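Local atomic coordinates of enoyl-CoA hydratase (Mycobacterium smegmatis, PDB entry 3PE8), a protein that probably catalyses the reversible hydration of 2-enoyl-CoA thioesters to 3-hydroxyacyl-CoA, as a zinc-binding member of the enoyl-CoA hydratase/isomerase family. Residues F41-V54 against S85-G97. Sequence-based numbering, arbitrary orientation.
Sequences FFRALSDAQNDDDV and SPKWPDMTKPVIG
W88 turns one face of its indole to L45, whose CD1 sits over the centre of the six-membered ring, 3.6 Å from the centroid. F41 presents its ring edge to W88 in an offset edge-to-face pair, planes at 64°, with F41 CE2 3.7 Å from W88 CZ3; V95 CG1 lies in plane at the indole's edge, and Y113 of helix 106-113 stacks on W88. The F42 ring is sandwiched between F41 CD2 over one face and K87 CB over the other, the latter a CH-pi contact 3.5 Å from the F42 centroid. P89 continues the row, its CG packed on L45 CB and its CB beside S46 OG. M91 brings SD against L45 and reaches the helix backbone with CE. In this crotonase-like fold the helix 35-50 thus lies along the irregular chain that leads into strand 95-99, a central parallel strand of the sheet, with F41 and L45 also touching strand 19-24. Farther along, Q49 bends at chi2 (64°) and lays its amide across the backbone of 92-93. Q49 OE1 takes K93 N on a lone pair in the carbonyl plane and T92 N, at 2.9 Å, from above that plane, while Q49 NE2 donates almost straight (167°) to T92 OG1; the three bonds fix which way round the amide sits. K93, extended beyond CG, runs under the helix C-terminus, where NZ bonds A48 O in its carbonyl plane, Q49 O from well above its plane, and V54 O at 2.9 Å. Its ammonium charge probably complements the helix's negative end, and a water accepting from K93 NZ donates to D52 OD1. D51 OD1 accepts D53 N in an Asx turn within the type I turn D51-V54, and D51 OD2 is salt-bridged to R20.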
ATOM      1  N   PHE A  41     -28.197 -12.100  13.897  1.00 14.83           N
ATOM      2  CA  PHE A  41     -27.565 -12.487  12.626  1.00 13.32           C
ATOM      3  C   PHE A  41     -26.062 -12.658  12.764  1.00 13.78           C
ATOM      4  O   PHE A  41     -25.476 -13.678  12.352  1.00 13.12           O
ATOM      5  CB  PHE A  41     -27.885 -11.455  11.551  1.00 13.40           C
ATOM      6  CG  PHE A  41     -27.228 -11.736  10.239  1.00 12.78           C
ATOM      7  CD1 PHE A  41     -27.629 -12.809   9.455  1.00 14.69           C
ATOM      8  CD2 PHE A  41     -26.150 -10.963   9.820  1.00 14.29           C
ATOM      9  CE1 PHE A  41     -26.983 -13.078   8.252  1.00 13.48           C
ATOM     10  CE2 PHE A  41     -25.514 -11.239   8.612  1.00 14.09           C
ATOM     11  CZ  PHE A  41     -25.939 -12.311   7.848  1.00 14.10           C
ATOM     12  N   PHE A  42     -25.411 -11.662  13.352  1.00 14.02           N
ATOM     13  CA  PHE A  42     -23.962 -11.708  13.493  1.00 15.71           C
ATOM     14  C   PHE A  42     -23.536 -12.851  14.400  1.00 15.88           C
ATOM     15  O   PHE A  42     -22.525 -13.513  14.139  1.00 17.01           O
ATOM     16  CB  PHE A  42     -23.374 -10.341  13.885  1.00 16.59           C
ATOM     17  CG  PHE A  42     -23.522  -9.289  12.803  1.00 16.39           C
ATOM     18  CD1 PHE A  42     -22.987  -9.507  11.536  1.00 18.45           C
ATOM     19  CD2 PHE A  42     -24.236  -8.121  13.018  1.00 19.13           C
ATOM     20  CE1 PHE A  42     -23.156  -8.577  10.515  1.00 18.14           C
ATOM     21  CE2 PHE A  42     -24.399  -7.186  11.983  1.00 17.82           C
ATOM     22  CZ  PHE A  42     -23.825  -7.410  10.747  1.00 17.29           C
ATOM     23  N   ARG A  43     -24.309 -13.121  15.461  1.00 16.39           N
ATOM     24  CA  ARG A  43     -24.065 -14.279  16.300  1.00 17.05           C
ATOM     25  C   ARG A  43     -24.248 -15.601  15.537  1.00 16.49           C
ATOM     26  O   ARG A  43     -23.475 -16.525  15.700  1.00 17.11           O
ATOM     27  CB  ARG A  43     -24.960 -14.252  17.554  1.00 18.26           C
ATOM     28  CG  ARG A  43     -24.772 -15.448  18.478  1.00 23.36           C
ATOM     29  CD  ARG A  43     -25.524 -15.249  19.799  1.00 31.08           C
ATOM     30  NE  ARG A  43     -26.974 -15.265  19.552  1.00 36.66           N
ATOM     31  CZ  ARG A  43     -27.815 -14.229  19.652  1.00 38.55           C
ATOM     32  NH1 ARG A  43     -27.406 -13.007  20.023  1.00 39.92           N
ATOM     33  NH2 ARG A  43     -29.099 -14.432  19.379  1.00 38.06           N
ATOM     34  N   ALA A  44     -25.270 -15.669  14.694  1.00 15.56           N
ATOM     35  CA  ALA A  44     -25.516 -16.866  13.889  1.00 14.98           C
ATOM     36  C   ALA A  44     -24.365 -17.169  12.918  1.00 14.35           C
ATOM     37  O   ALA A  44     -24.013 -18.343  12.711  1.00 14.50           O
ATOM     38  CB  ALA A  44     -26.867 -16.733  13.131  1.00 13.81           C
ATOM     39  N   LEU A  45     -23.757 -16.132  12.358  1.00 14.05           N
ATOM     40  CA  LEU A  45     -22.577 -16.308  11.505  1.00 13.48           C
ATOM     41  C   LEU A  45     -21.418 -16.922  12.283  1.00 14.44           C
ATOM     42  O   LEU A  45     -20.782 -17.894  11.830  1.00 14.62           O
ATOM     43  CB  LEU A  45     -22.152 -14.989  10.833  1.00 13.20           C
ATOM     44  CG  LEU A  45     -23.031 -14.482   9.680  1.00 12.12           C
ATOM     45  CD1 LEU A  45     -22.535 -13.107   9.217  1.00 13.70           C
ATOM     46  CD2 LEU A  45     -23.109 -15.481   8.523  1.00 12.17           C
ATOM     47  N   SER A  46     -21.159 -16.389  13.476  1.00 14.46           N
ATOM     48  CA  SER A  46     -20.111 -16.895  14.331  1.00 16.90           C
ATOM     49  C   SER A  46     -20.395 -18.323  14.757  1.00 16.23           C
ATOM     50  O   SER A  46     -19.504 -19.191  14.772  1.00 16.75           O
ATOM     51  CB  SER A  46     -19.995 -16.008  15.575  1.00 19.25           C
ATOM     52  OG  SER A  46     -19.296 -14.849  15.198  1.00 23.97           O
ATOM     53  N   ASP A  47     -21.649 -18.593  15.066  1.00 16.21           N
ATOM     54  CA  ASP A  47     -22.027 -19.936  15.505  1.00 17.19           C
ATOM     55  C   ASP A  47     -21.822 -20.933  14.354  1.00 16.48           C
ATOM     56  O   ASP A  47     -21.347 -22.060  14.574  1.00 17.99           O
ATOM     57  CB  ASP A  47     -23.481 -19.971  16.001  1.00 18.21           C
ATOM     58  CG  ASP A  47     -23.666 -19.397  17.417  1.00 22.07           C
ATOM     59  OD1 ASP A  47     -22.703 -19.178  18.175  1.00 25.85           O
ATOM     60  OD2 ASP A  47     -24.833 -19.188  17.792  1.00 28.99           O
ATOM     61  N   ALA A  48     -22.165 -20.521  13.118  1.00 15.12           N
ATOM     62  CA  ALA A  48     -21.978 -21.367  11.943  1.00 13.68           C
ATOM     63  C   ALA A  48     -20.488 -21.669  11.742  1.00 14.25           C
ATOM     64  O   ALA A  48     -20.110 -22.793  11.466  1.00 14.77           O
ATOM     65  CB  ALA A  48     -22.587 -20.707  10.687  1.00 12.62           C
ATOM     66  N   GLN A  49     -19.651 -20.655  11.916  1.00 13.97           N
ATOM     67  CA  GLN A  49     -18.210 -20.839  11.783  1.00 15.31           C
ATOM     68  C   GLN A  49     -17.687 -21.870  12.769  1.00 16.69           C
ATOM     69  O   GLN A  49     -16.788 -22.666  12.446  1.00 17.76           O
ATOM     70  CB  GLN A  49     -17.489 -19.501  11.974  1.00 14.82           C
ATOM     71  CG  GLN A  49     -15.985 -19.609  11.951  1.00 16.44           C
ATOM     72  CD  GLN A  49     -15.440 -20.065  10.622  1.00 15.48           C
ATOM     73  OE1 GLN A  49     -15.998 -19.745   9.573  1.00 14.93           O
ATOM     74  NE2 GLN A  49     -14.296 -20.755  10.650  1.00 17.25           N
ATOM     75  N   ASN A  50     -18.224 -21.837  13.992  1.00 17.92           N
ATOM     76  CA  ASN A  50     -17.775 -22.713  15.075  1.00 20.41           C
ATOM     77  C   ASN A  50     -18.391 -24.121  15.087  1.00 20.81           C
ATOM     78  O   ASN A  50     -17.917 -25.014  15.809  1.00 22.95           O
ATOM     79  CB  ASN A  50     -18.037 -22.030  16.428  1.00 22.38           C
ATOM     80  CG  ASN A  50     -17.227 -20.760  16.609  1.00 25.37           C
ATOM     81  OD1 ASN A  50     -16.145 -20.621  16.042  1.00 31.27           O
ATOM     82  ND2 ASN A  50     -17.763 -19.813  17.399  1.00 31.04           N
ATOM     83  N   ASP A  51     -19.412 -24.334  14.267  1.00 19.08           N
ATOM     84  CA  ASP A  51     -20.186 -25.556  14.305  1.00 18.99           C
ATOM     85  C   ASP A  51     -19.620 -26.544  13.303  1.00 19.38           C
ATOM     86  O   ASP A  51     -19.687 -26.323  12.093  1.00 18.02           O
ATOM     87  CB  ASP A  51     -21.663 -25.272  13.997  1.00 18.51           C
ATOM     88  CG  ASP A  51     -22.571 -26.457  14.309  1.00 22.17           C
ATOM     89  OD1 ASP A  51     -22.086 -27.619  14.267  1.00 23.86           O
ATOM     90  OD2 ASP A  51     -23.764 -26.205  14.643  1.00 23.14           O
ATOM     91  N   ASP A  52     -19.082 -27.653  13.798  1.00 20.96           N
ATOM     92  CA  ASP A  52     -18.484 -28.651  12.940  1.00 21.82           C
ATOM     93  C   ASP A  52     -19.479 -29.362  12.009  1.00 21.75           C
ATOM     94  O   ASP A  52     -19.042 -30.017  11.067  1.00 22.83           O
ATOM     95  CB  ASP A  52     -17.718 -29.709  13.775  1.00 23.92           C
ATOM     96  CG  ASP A  52     -16.442 -29.158  14.418  1.00 27.72           C
ATOM     97  OD1 ASP A  52     -16.016 -28.037  14.103  1.00 31.07           O
ATOM     98  OD2 ASP A  52     -15.829 -29.874  15.252  1.00 32.62           O
ATOM     99  N   ASP A  53     -20.785 -29.201  12.238  1.00 21.35           N
ATOM    100  CA  ASP A  53     -21.820 -29.753  11.361  1.00 21.36           C
ATOM    101  C   ASP A  53     -22.070 -28.893  10.104  1.00 19.66           C
ATOM    102  O   ASP A  53     -22.826 -29.319   9.215  1.00 19.89           O
ATOM    103  CB  ASP A  53     -23.134 -29.935  12.123  1.00 22.63           C
ATOM    104  CG  ASP A  53     -23.012 -30.945  13.284  1.00 27.72           C
ATOM    105  OD1 ASP A  53     -22.223 -31.907  13.184  1.00 29.06           O
ATOM    106  OD2 ASP A  53     -23.708 -30.748  14.301  1.00 30.02           O
ATOM    107  N   VAL A  54     -21.399 -27.745  10.005  1.00 16.79           N
ATOM    108  CA  VAL A  54     -21.670 -26.778   8.922  1.00 14.95           C
ATOM    109  C   VAL A  54     -20.435 -26.557   8.062  1.00 13.76           C
ATOM    110  O   VAL A  54     -19.340 -26.281   8.580  1.00 14.44           O
ATOM    111  CB  VAL A  54     -22.099 -25.427   9.520  1.00 14.57           C
ATOM    112  CG1 VAL A  54     -22.285 -24.351   8.409  1.00 15.21           C
ATOM    113  CG2 VAL A  54     -23.388 -25.604  10.365  1.00 15.02           C
ATOM    114  N   SER A  85     -20.010   0.551  14.020  1.00 25.94           N
ATOM    115  CA  SER A  85     -18.825  -0.183  13.625  1.00 25.97           C
ATOM    116  C   SER A  85     -19.248  -1.448  12.916  1.00 23.25           C
ATOM    117  O   SER A  85     -20.380  -1.941  13.128  1.00 22.49           O
ATOM    118  CB  SER A  85     -17.942  -0.524  14.845  1.00 27.48           C
ATOM    119  OG  SER A  85     -18.580  -1.450  15.712  1.00 31.39           O
ATOM    120  N   PRO A  86     -18.369  -1.991  12.068  1.00 22.33           N
ATOM    121  CA  PRO A  86     -18.719  -3.247  11.423  1.00 20.93           C
ATOM    122  C   PRO A  86     -18.733  -4.421  12.406  1.00 21.21           C
ATOM    123  O   PRO A  86     -18.025  -4.397  13.414  1.00 22.00           O
ATOM    124  CB  PRO A  86     -17.636  -3.415  10.335  1.00 22.24           C
ATOM    125  CG  PRO A  86     -16.492  -2.617  10.820  1.00 21.31           C
ATOM    126  CD  PRO A  86     -17.051  -1.487  11.608  1.00 23.26           C
ATOM    127  N   LYS A  87     -19.608  -5.378  12.124  1.00 19.61           N
ATOM    128  CA  LYS A  87     -19.851  -6.541  12.983  1.00 20.20           C
ATOM    129  C   LYS A  87     -19.677  -7.894  12.279  1.00 19.22           C
ATOM    130  O   LYS A  87     -19.661  -8.924  12.938  1.00 19.93           O
ATOM    131  CB  LYS A  87     -21.296  -6.493  13.476  1.00 21.20           C
ATOM    132  CG  LYS A  87     -21.653  -5.254  14.318  1.00 23.49           C
ATOM    133  CD  LYS A  87     -21.002  -5.277  15.661  1.00 28.43           C
ATOM    134  CE  LYS A  87     -21.364  -4.002  16.431  1.00 30.85           C
ATOM    135  NZ  LYS A  87     -20.570  -3.862  17.660  1.00 34.70           N
ATOM    136  N   TRP A  88     -19.558  -7.922  10.951  1.00 18.27           N
ATOM    137  CA  TRP A  88     -19.503  -9.197  10.255  1.00 17.52           C
ATOM    138  C   TRP A  88     -18.211  -9.878  10.676  1.00 18.75           C
ATOM    139  O   TRP A  88     -17.140  -9.281  10.532  1.00 19.18           O
ATOM    140  CB  TRP A  88     -19.518  -8.967   8.744  1.00 16.70           C
ATOM    141  CG  TRP A  88     -19.638 -10.213   7.912  1.00 14.77           C
ATOM    142  CD1 TRP A  88     -18.665 -11.168   7.716  1.00 15.33           C
ATOM    143  CD2 TRP A  88     -20.755 -10.618   7.146  1.00 13.26           C
ATOM    144  NE1 TRP A  88     -19.122 -12.147   6.868  1.00 14.47           N
ATOM    145  CE2 TRP A  88     -20.407 -11.825   6.498  1.00 13.13           C
ATOM    146  CE3 TRP A  88     -22.018 -10.061   6.896  1.00 10.96           C
ATOM    147  CZ2 TRP A  88     -21.284 -12.479   5.633  1.00 13.67           C
ATOM    148  CZ3 TRP A  88     -22.872 -10.699   6.062  1.00 12.20           C
ATOM    149  CH2 TRP A  88     -22.509 -11.894   5.410  1.00 12.87           C
ATOM    150  N   PRO A  89     -18.296 -11.117  11.203  1.00 17.36           N
ATOM    151  CA  PRO A  89     -17.137 -11.785  11.818  1.00 18.76           C
ATOM    152  C   PRO A  89     -16.163 -12.418  10.820  1.00 17.93           C
ATOM    153  O   PRO A  89     -16.500 -12.605   9.650  1.00 17.37           O
ATOM    154  CB  PRO A  89     -17.800 -12.876  12.673  1.00 18.95           C
ATOM    155  CG  PRO A  89     -19.022 -13.226  11.902  1.00 18.94           C
ATOM    156  CD  PRO A  89     -19.525 -11.910  11.371  1.00 18.63           C
ATOM    157  N   ASP A  90     -14.939 -12.688  11.268  1.00 19.34           N
ATOM    158  CA  ASP A  90     -13.980 -13.413  10.458  0.70 19.14           C
ATOM    159  C   ASP A  90     -14.476 -14.849  10.302  1.00 18.39           C
ATOM    160  O   ASP A  90     -14.805 -15.517  11.285  1.00 19.20           O
ATOM    161  CB  ASP A  90     -12.592 -13.413  11.101  0.70 21.17           C
ATOM    162  CG  ASP A  90     -11.538 -14.083  10.222  0.70 23.84           C
ATOM    163  OD1 ASP A  90     -11.586 -13.931   8.988  0.70 28.72           O
ATOM    164  OD2 ASP A  90     -10.628 -14.731  10.787  0.70 31.59           O
ATOM    165  N   MET A  91     -14.533 -15.314   9.068  1.00 16.88           N
ATOM    166  CA  MET A  91     -15.068 -16.636   8.752  1.00 15.72           C
ATOM    167  C   MET A  91     -14.148 -17.276   7.724  1.00 15.33           C
ATOM    168  O   MET A  91     -13.605 -16.588   6.856  1.00 15.94           O
ATOM    169  CB  MET A  91     -16.481 -16.506   8.186  1.00 15.28           C
ATOM    170  CG  MET A  91     -17.500 -16.027   9.215  1.00 17.63           C
ATOM    171  SD  MET A  91     -19.118 -15.940   8.463  1.00 16.88           S
ATOM    172  CE  MET A  91     -19.528 -17.696   8.341  1.00 15.66           C
ATOM    173  N   THR A  92     -14.000 -18.594   7.802  1.00 14.58           N
ATOM    174  CA  THR A  92     -13.296 -19.348   6.769  1.00 13.59           C
ATOM    175  C   THR A  92     -14.242 -20.231   5.990  1.00 13.20           C
ATOM    176  O   THR A  92     -13.828 -20.825   4.996  1.00 14.26           O
ATOM    177  CB  THR A  92     -12.194 -20.203   7.337  1.00 15.00           C
ATOM    178  OG1 THR A  92     -12.745 -21.228   8.180  1.00 15.40           O
ATOM    179  CG2 THR A  92     -11.178 -19.329   8.108  1.00 15.31           C
ATOM    180  N   LYS A  93     -15.499 -20.336   6.431  1.00 12.50           N
ATOM    181  CA  LYS A  93     -16.526 -21.091   5.690  1.00 12.01           C
ATOM    182  C   LYS A  93     -17.236 -20.148   4.702  1.00 11.61           C
ATOM    183  O   LYS A  93     -17.595 -19.038   5.059  1.00 12.08           O
ATOM    184  CB  LYS A  93     -17.529 -21.697   6.674  1.00 12.17           C
ATOM    185  CG  LYS A  93     -16.881 -22.694   7.643  1.00 13.65           C
ATOM    186  CD  LYS A  93     -17.854 -23.329   8.572  1.00 15.92           C
ATOM    187  CE  LYS A  93     -17.140 -24.187   9.586  1.00 13.64           C
ATOM    188  NZ  LYS A  93     -18.091 -24.693  10.613  1.00 15.14           N
ATOM    189  N   PRO A  94     -17.493 -20.610   3.479  1.00 11.15           N
ATOM    190  CA  PRO A  94     -18.088 -19.740   2.508  1.00 11.34           C
ATOM    191  C   PRO A  94     -19.509 -19.299   2.831  1.00 10.61           C
ATOM    192  O   PRO A  94     -20.300 -20.088   3.323  1.00 10.55           O
ATOM    193  CB  PRO A  94     -18.133 -20.591   1.241  1.00 11.76           C
ATOM    194  CG  PRO A  94     -17.215 -21.687   1.446  1.00 14.60           C
ATOM    195  CD  PRO A  94     -17.057 -21.886   2.895  1.00 11.83           C
ATOM    196  N   VAL A  95     -19.811 -18.042   2.515  1.00  9.43           N
ATOM    197  CA  VAL A  95     -21.133 -17.440   2.681  1.00  8.79           C
ATOM    198  C   VAL A  95     -21.670 -17.031   1.314  1.00  9.17           C
ATOM    199  O   VAL A  95     -21.070 -16.216   0.615  1.00  9.60           O
ATOM    200  CB  VAL A  95     -21.114 -16.196   3.593  1.00  9.78           C
ATOM    201  CG1 VAL A  95     -22.528 -15.596   3.721  1.00 10.87           C
ATOM    202  CG2 VAL A  95     -20.606 -16.578   4.997  1.00 10.79           C
ATOM    203  N   ILE A  96     -22.779 -17.638   0.931  1.00  8.26           N
ATOM    204  CA  ILE A  96     -23.469 -17.404  -0.342  1.00  8.09           C
ATOM    205  C   ILE A  96     -24.676 -16.535  -0.027  1.00  8.87           C
ATOM    206  O   ILE A  96     -25.489 -16.890   0.836  1.00 10.44           O
ATOM    207  CB  ILE A  96     -23.988 -18.702  -0.977  1.00  8.59           C
ATOM    208  CG1 ILE A  96     -22.835 -19.599  -1.369  1.00  9.05           C
ATOM    209  CG2 ILE A  96     -24.894 -18.360  -2.240  1.00  9.99           C
ATOM    210  CD1 ILE A  96     -23.246 -21.086  -1.575  1.00 10.26           C
ATOM    211  N   GLY A  97     -24.762 -15.371  -0.665  1.00  8.65           N
ATOM    212  CA  GLY A  97     -25.963 -14.534  -0.543  1.00  8.84           C
ATOM    213  C   GLY A  97     -26.925 -14.873  -1.643  1.00  8.99           C
ATOM    214  O   GLY A  97     -26.555 -14.778  -2.842  1.00  9.45           O
TER
HETATM  215  O   HOH W   1     -16.295 -26.007  12.394  1.00 15.66           O